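Local structure of 4-alpha-glucanotransferase (Corynebacterium glutamicum, 5B68) at residues I267-R277 against D288-V296. The protein is a 4-alpha-glucanotransferase, also called amylomaltase or disproportionating enzyme, with a TIM-barrel family region and an N-terminal beta-sandwich domain. Residues are numbered along the deposited sequence; the frame is centred on the assembly and turned at random.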
ATOM      1  N   ILE A 267       2.569  35.462  -1.477  1.00 34.82           N
ATOM      2  CA  ILE A 267       2.475  34.100  -1.017  1.00 34.64           C
ATOM      3  C   ILE A 267       1.907  34.051   0.422  1.00 31.61           C
ATOM      4  O   ILE A 267       0.993  33.280   0.699  1.00 34.90           O
ATOM      5  CB  ILE A 267       3.845  33.447  -1.146  1.00 34.64           C
ATOM      6  CG1 ILE A 267       4.202  33.309  -2.661  1.00 34.36           C
ATOM      7  CG2 ILE A 267       3.889  32.100  -0.422  1.00 32.53           C
ATOM      8  CD1 ILE A 267       5.691  33.155  -2.876  1.00 37.85           C
ATOM      9  N   ALA A 268       2.415  34.909   1.298  1.00 30.34           N
ATOM     10  CA  ALA A 268       1.905  35.011   2.691  1.00 34.09           C
ATOM     11  C   ALA A 268       0.440  35.339   2.759  1.00 34.97           C
ATOM     12  O   ALA A 268      -0.237  34.955   3.703  1.00 33.64           O
ATOM     13  CB  ALA A 268       2.687  36.065   3.473  1.00 36.18           C
ATOM     14  N   GLU A 269      -0.040  36.129   1.797  1.00 39.19           N
ATOM     15  CA  GLU A 269      -1.463  36.429   1.696  1.00 41.42           C
ATOM     16  C   GLU A 269      -2.271  35.199   1.314  1.00 37.16           C
ATOM     17  O   GLU A 269      -3.373  34.956   1.856  1.00 39.17           O
ATOM     18  CB  GLU A 269      -1.727  37.561   0.677  1.00 49.53           C
ATOM     19  CG  GLU A 269      -1.776  38.968   1.272  1.00 59.87           C
ATOM     20  CD  GLU A 269      -0.604  39.339   2.184  1.00 61.60           C
ATOM     21  OE1 GLU A 269       0.210  40.211   1.768  1.00 68.64           O
ATOM     22  OE2 GLU A 269      -0.515  38.799   3.321  1.00 66.60           O
ATOM     23  N   MET A 270      -1.761  34.444   0.360  1.00 39.66           N
ATOM     24  CA  MET A 270      -2.390  33.154   0.045  1.00 45.50           C
ATOM     25  C   MET A 270      -2.340  32.266   1.308  1.00 38.93           C
ATOM     26  O   MET A 270      -3.360  31.675   1.722  1.00 39.94           O
ATOM     27  CB  MET A 270      -1.682  32.462  -1.147  1.00 51.14           C
ATOM     28  CG  MET A 270      -2.051  33.005  -2.495  1.00 50.49           C
ATOM     29  SD  MET A 270      -1.857  31.748  -3.815  1.00 55.67           S
ATOM     30  CE  MET A 270      -0.066  31.646  -3.788  1.00 48.03           C
ATOM     31  N   ALA A 271      -1.165  32.233   1.948  1.00 38.89           N
ATOM     32  CA  ALA A 271      -0.901  31.334   3.101  1.00 38.96           C
ATOM     33  C   ALA A 271      -1.868  31.669   4.239  1.00 44.37           C
ATOM     34  O   ALA A 271      -2.630  30.819   4.671  1.00 40.67           O
ATOM     35  CB  ALA A 271       0.539  31.473   3.597  1.00 43.36           C
ATOM     36  N   ALA A 272      -1.870  32.941   4.650  1.00 42.86           N
ATOM     37  CA  ALA A 272      -2.840  33.445   5.622  1.00 38.98           C
ATOM     38  C   ALA A 272      -4.298  32.996   5.356  1.00 37.14           C
ATOM     39  O   ALA A 272      -4.998  32.621   6.310  1.00 39.22           O
ATOM     40  CB  ALA A 272      -2.744  34.945   5.698  1.00 41.91           C
ATOM     41  N   GLU A 273      -4.771  32.993   4.110  1.00 34.73           N
ATOM     42  CA  GLU A 273      -6.154  32.530   3.854  1.00 32.68           C
ATOM     43  C   GLU A 273      -6.345  31.027   4.090  1.00 38.78           C
ATOM     44  O   GLU A 273      -7.464  30.566   4.545  1.00 39.25           O
ATOM     45  CB  GLU A 273      -6.679  32.881   2.437  1.00 43.72           C
ATOM     46  CG  GLU A 273      -7.975  32.089   2.086  1.00 48.93           C
ATOM     47  CD  GLU A 273      -8.645  32.469   0.766  1.00 64.39           C
ATOM     48  OE1 GLU A 273      -9.230  31.547   0.129  1.00 59.90           O
ATOM     49  OE2 GLU A 273      -8.600  33.671   0.382  1.00 66.61           O
ATOM     50  N   PHE A 274      -5.333  30.221   3.698  1.00 33.05           N
ATOM     51  CA  PHE A 274      -5.498  28.764   3.830  1.00 30.93           C
ATOM     52  C   PHE A 274      -5.373  28.471   5.330  1.00 26.93           C
ATOM     53  O   PHE A 274      -6.104  27.632   5.862  1.00 29.47           O
ATOM     54  CB  PHE A 274      -4.482  27.972   2.956  1.00 29.62           C
ATOM     55  CG  PHE A 274      -4.799  28.052   1.480  1.00 32.19           C
ATOM     56  CD1 PHE A 274      -6.049  27.644   0.993  1.00 36.39           C
ATOM     57  CD2 PHE A 274      -3.871  28.582   0.590  1.00 33.67           C
ATOM     58  CE1 PHE A 274      -6.363  27.768  -0.371  1.00 35.56           C
ATOM     59  CE2 PHE A 274      -4.178  28.712  -0.752  1.00 32.42           C
ATOM     60  CZ  PHE A 274      -5.422  28.329  -1.227  1.00 33.30           C
ATOM     61  N   ARG A 275      -4.477  29.189   5.987  1.00 25.49           N
ATOM     62  CA  ARG A 275      -4.242  29.020   7.433  1.00 28.30           C
ATOM     63  C   ARG A 275      -5.491  29.279   8.314  1.00 31.38           C
ATOM     64  O   ARG A 275      -5.654  28.671   9.346  1.00 29.28           O
ATOM     65  CB  ARG A 275      -3.131  29.965   7.872  1.00 28.89           C
ATOM     66  CG  ARG A 275      -1.782  29.480   7.415  1.00 31.20           C
ATOM     67  CD  ARG A 275      -0.662  30.457   7.651  1.00 35.39           C
ATOM     68  NE  ARG A 275       0.566  29.869   7.113  1.00 37.51           N
ATOM     69  CZ  ARG A 275       1.710  30.495   6.904  1.00 40.41           C
ATOM     70  NH1 ARG A 275       1.876  31.788   7.197  1.00 48.40           N
ATOM     71  NH2 ARG A 275       2.725  29.806   6.419  1.00 43.40           N
ATOM     72  N   GLU A 276      -6.369  30.175   7.905  1.00 32.61           N
ATOM     73  CA  GLU A 276      -7.636  30.334   8.601  1.00 33.08           C
ATOM     74  C   GLU A 276      -8.445  29.021   8.642  1.00 33.58           C
ATOM     75  O   GLU A 276      -9.134  28.712   9.630  1.00 33.44           O
ATOM     76  CB  GLU A 276      -8.490  31.448   7.910  1.00 40.58           C
ATOM     77  CG  GLU A 276      -7.956  32.861   8.137  1.00 43.98           C
ATOM     78  CD  GLU A 276      -7.945  33.289   9.621  1.00 53.92           C
ATOM     79  OE1 GLU A 276      -8.877  32.910  10.397  1.00 56.33           O
ATOM     80  OE2 GLU A 276      -6.994  34.004  10.027  1.00 56.52           O
ATOM     81  N   ARG A 277      -8.379  28.219   7.563  1.00 27.77           N
ATOM     82  CA  ARG A 277      -9.078  26.955   7.513  1.00 29.64           C
ATOM     83  C   ARG A 277      -8.620  26.010   8.632  1.00 24.40           C
ATOM     84  O   ARG A 277      -9.419  25.251   9.148  1.00 27.12           O
ATOM     85  CB  ARG A 277      -8.930  26.259   6.141  1.00 30.48           C
ATOM     86  CG  ARG A 277      -9.324  27.178   4.974  1.00 34.06           C
ATOM     87  CD  ARG A 277      -9.500  26.349   3.720  1.00 36.18           C
ATOM     88  NE  ARG A 277      -9.639  27.243   2.576  1.00 38.66           N
ATOM     89  CZ  ARG A 277      -9.489  26.870   1.301  1.00 46.53           C
ATOM     90  NH1 ARG A 277      -9.216  25.595   0.963  1.00 39.23           N
ATOM     91  NH2 ARG A 277      -9.628  27.801   0.351  1.00 45.73           N
ATOM     92  N   ASP A 288      -8.038  23.889  -4.364  1.00 28.39           N
ATOM     93  CA  ASP A 288      -7.466  25.274  -4.365  1.00 30.14           C
ATOM     94  C   ASP A 288      -6.131  25.384  -3.647  1.00 29.78           C
ATOM     95  O   ASP A 288      -5.254  26.127  -4.052  1.00 30.28           O
ATOM     96  CB  ASP A 288      -8.472  26.360  -3.919  1.00 38.70           C
ATOM     97  CG  ASP A 288      -9.120  26.078  -2.587  1.00 41.40           C
ATOM     98  OD1 ASP A 288      -8.792  25.092  -1.903  1.00 39.15           O
ATOM     99  OD2 ASP A 288     -10.014  26.858  -2.221  1.00 46.38           O
ATOM    100  N   VAL A 289      -5.953  24.585  -2.605  1.00 27.25           N
ATOM    101  CA  VAL A 289      -4.618  24.497  -1.953  1.00 28.94           C
ATOM    102  C   VAL A 289      -3.534  24.016  -2.952  1.00 21.95           C
ATOM    103  O   VAL A 289      -2.452  24.616  -3.046  1.00 23.70           O
ATOM    104  CB  VAL A 289      -4.611  23.554  -0.709  1.00 27.72           C
ATOM    105  CG1 VAL A 289      -3.194  23.481  -0.110  1.00 27.64           C
ATOM    106  CG2 VAL A 289      -5.582  24.082   0.372  1.00 32.97           C
ATOM    107  N   TYR A 290      -3.889  23.022  -3.738  1.00 25.72           N
ATOM    108  CA  TYR A 290      -2.882  22.415  -4.653  1.00 23.80           C
ATOM    109  C   TYR A 290      -2.514  23.417  -5.759  1.00 24.89           C
ATOM    110  O   TYR A 290      -1.335  23.672  -6.029  1.00 24.62           O
ATOM    111  CB  TYR A 290      -3.456  21.136  -5.255  1.00 25.62           C
ATOM    112  CG  TYR A 290      -2.465  20.195  -5.918  1.00 24.01           C
ATOM    113  CD1 TYR A 290      -1.102  20.271  -5.677  1.00 23.83           C
ATOM    114  CD2 TYR A 290      -2.933  19.236  -6.808  1.00 24.45           C
ATOM    115  CE1 TYR A 290      -0.213  19.353  -6.301  1.00 23.98           C
ATOM    116  CE2 TYR A 290      -2.065  18.307  -7.393  1.00 27.58           C
ATOM    117  CZ  TYR A 290      -0.711  18.393  -7.147  1.00 24.32           C
ATOM    118  OH  TYR A 290       0.114  17.451  -7.759  1.00 28.81           O
ATOM    119  N   ALA A 291      -3.558  23.978  -6.342  1.00 27.72           N
ATOM    120  CA  ALA A 291      -3.374  24.993  -7.388  1.00 27.60           C
ATOM    121  C   ALA A 291      -2.504  26.126  -6.895  1.00 26.96           C
ATOM    122  O   ALA A 291      -1.612  26.562  -7.586  1.00 25.62           O
ATOM    123  CB  ALA A 291      -4.722  25.501  -7.907  1.00 27.68           C
ATOM    124  N   ALA A 292      -2.733  26.586  -5.670  1.00 28.37           N
ATOM    125  CA  ALA A 292      -1.924  27.656  -5.118  1.00 25.60           C
ATOM    126  C   ALA A 292      -0.464  27.270  -4.829  1.00 27.07           C
ATOM    127  O   ALA A 292       0.483  27.999  -5.145  1.00 24.59           O
ATOM    128  CB  ALA A 292      -2.610  28.196  -3.865  1.00 27.12           C
ATOM    129  N   LYS A 293      -0.253  26.071  -4.246  1.00 23.57           N
ATOM    130  CA  LYS A 293       1.109  25.603  -4.095  1.00 24.01           C
ATOM    131  C   LYS A 293       1.844  25.480  -5.453  1.00 21.16           C
ATOM    132  O   LYS A 293       2.988  25.823  -5.553  1.00 22.87           O
ATOM    133  CB  LYS A 293       1.132  24.264  -3.348  1.00 23.15           C
ATOM    134  CG  LYS A 293       0.794  24.417  -1.843  1.00 25.46           C
ATOM    135  CD  LYS A 293       1.067  23.134  -1.062  1.00 25.46           C
ATOM    136  CE  LYS A 293       0.652  23.283   0.441  1.00 25.45           C
ATOM    137  NZ  LYS A 293       1.190  22.154   1.237  1.00 25.26           N
ATOM    138  N   LEU A 294       1.156  24.932  -6.439  1.00 21.60           N
ATOM    139  CA  LEU A 294       1.796  24.677  -7.753  1.00 23.98           C
ATOM    140  C   LEU A 294       2.258  26.013  -8.358  1.00 26.25           C
ATOM    141  O   LEU A 294       3.363  26.143  -8.897  1.00 29.23           O
ATOM    142  CB  LEU A 294       0.866  23.930  -8.678  1.00 25.18           C
ATOM    143  CG  LEU A 294       0.699  22.448  -8.335  1.00 24.83           C
ATOM    144  CD1 LEU A 294      -0.566  21.816  -8.874  1.00 28.05           C
ATOM    145  CD2 LEU A 294       1.971  21.720  -8.751  1.00 29.59           C
ATOM    146  N   GLN A 295       1.429  27.034  -8.191  1.00 27.99           N
ATOM    147  CA  GLN A 295       1.784  28.354  -8.655  1.00 31.65           C
ATOM    148  C   GLN A 295       3.036  28.899  -7.980  1.00 27.88           C
ATOM    149  O   GLN A 295       3.913  29.461  -8.622  1.00 26.56           O
ATOM    150  CB  GLN A 295       0.622  29.311  -8.456  1.00 35.36           C
ATOM    151  CG  GLN A 295       0.974  30.722  -8.868  1.00 42.19           C
ATOM    152  CD  GLN A 295      -0.243  31.608  -8.818  1.00 51.08           C
ATOM    153  OE1 GLN A 295      -0.564  32.289  -9.795  1.00 54.74           O
ATOM    154  NE2 GLN A 295      -0.970  31.558  -7.694  1.00 46.84           N
ATOM    155  N   VAL A 296       3.145  28.733  -6.666  1.00 25.43           N
ATOM    156  CA  VAL A 296       4.333  29.144  -5.994  1.00 23.82           C
ATOM    157  C   VAL A 296       5.540  28.302  -6.407  1.00 23.74           C
ATOM    158  O   VAL A 296       6.658  28.838  -6.562  1.00 24.78           O
ATOM    159  CB  VAL A 296       4.159  29.018  -4.438  1.00 25.49           C
ATOM    160  CG1 VAL A 296       5.455  29.304  -3.721  1.00 23.71           C
ATOM    161  CG2 VAL A 296       3.001  29.921  -4.002  1.00 26.42           C
TER
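F274 and R277 of one helix meet D288 and V289 of the next in an antiparallel helical hairpin, part of the helical region inserted between strands 215-218 and 382-387 of the TIM-barrel sheet. The axes are 11.2 Å apart and run at 160°, a wide spacing bridged by side chains. The F274 ring slides past V289 in the opposite direction: CA of V289 lies over one face, off towards the rim, as a CH-pi contact 4.3 Å from the centroid, while V289 CG2 touches CD1. Across the ring, CE2 of F274 reaches CB of A292 at 3.5 Å. That methyl also receives SD of M270, at 3.6 Å, so it touches both the ring and the sulfur, from directions nearly at right angles. The M270 chain bends at its last torsion (chi3 -69°), which brings CE against V296 CG2 at 3.5 Å. I267 closes this end of the apolar row, meeting V296 tip to tip with CG1 and CD1 against its two methyls. The CB of K293 points away from segment 267-277, and its NZ hydrogen-bonds to the carbonyl oxygens of I246 and I248. At the F274 end the contact becomes ionic. R277, extended from CG to NE, presents the face of its guanidinium to the edge of the F274 ring, with CD1 over its centre, and grips D288 end-on, one nitrogen to each carboxylate oxygen. E273 joins the network through a long salt bridge to R277, so the guanidinium probably serves both acids. The guanidinium and the D288 carboxylate are turned 36° apart, so the fork is twisted: NH1 meets OD1 of D288 on its syn side at 2.9 Å, almost straight, whereas NH2 reaches OD2 at 2.8 Å from above the carboxylate plane.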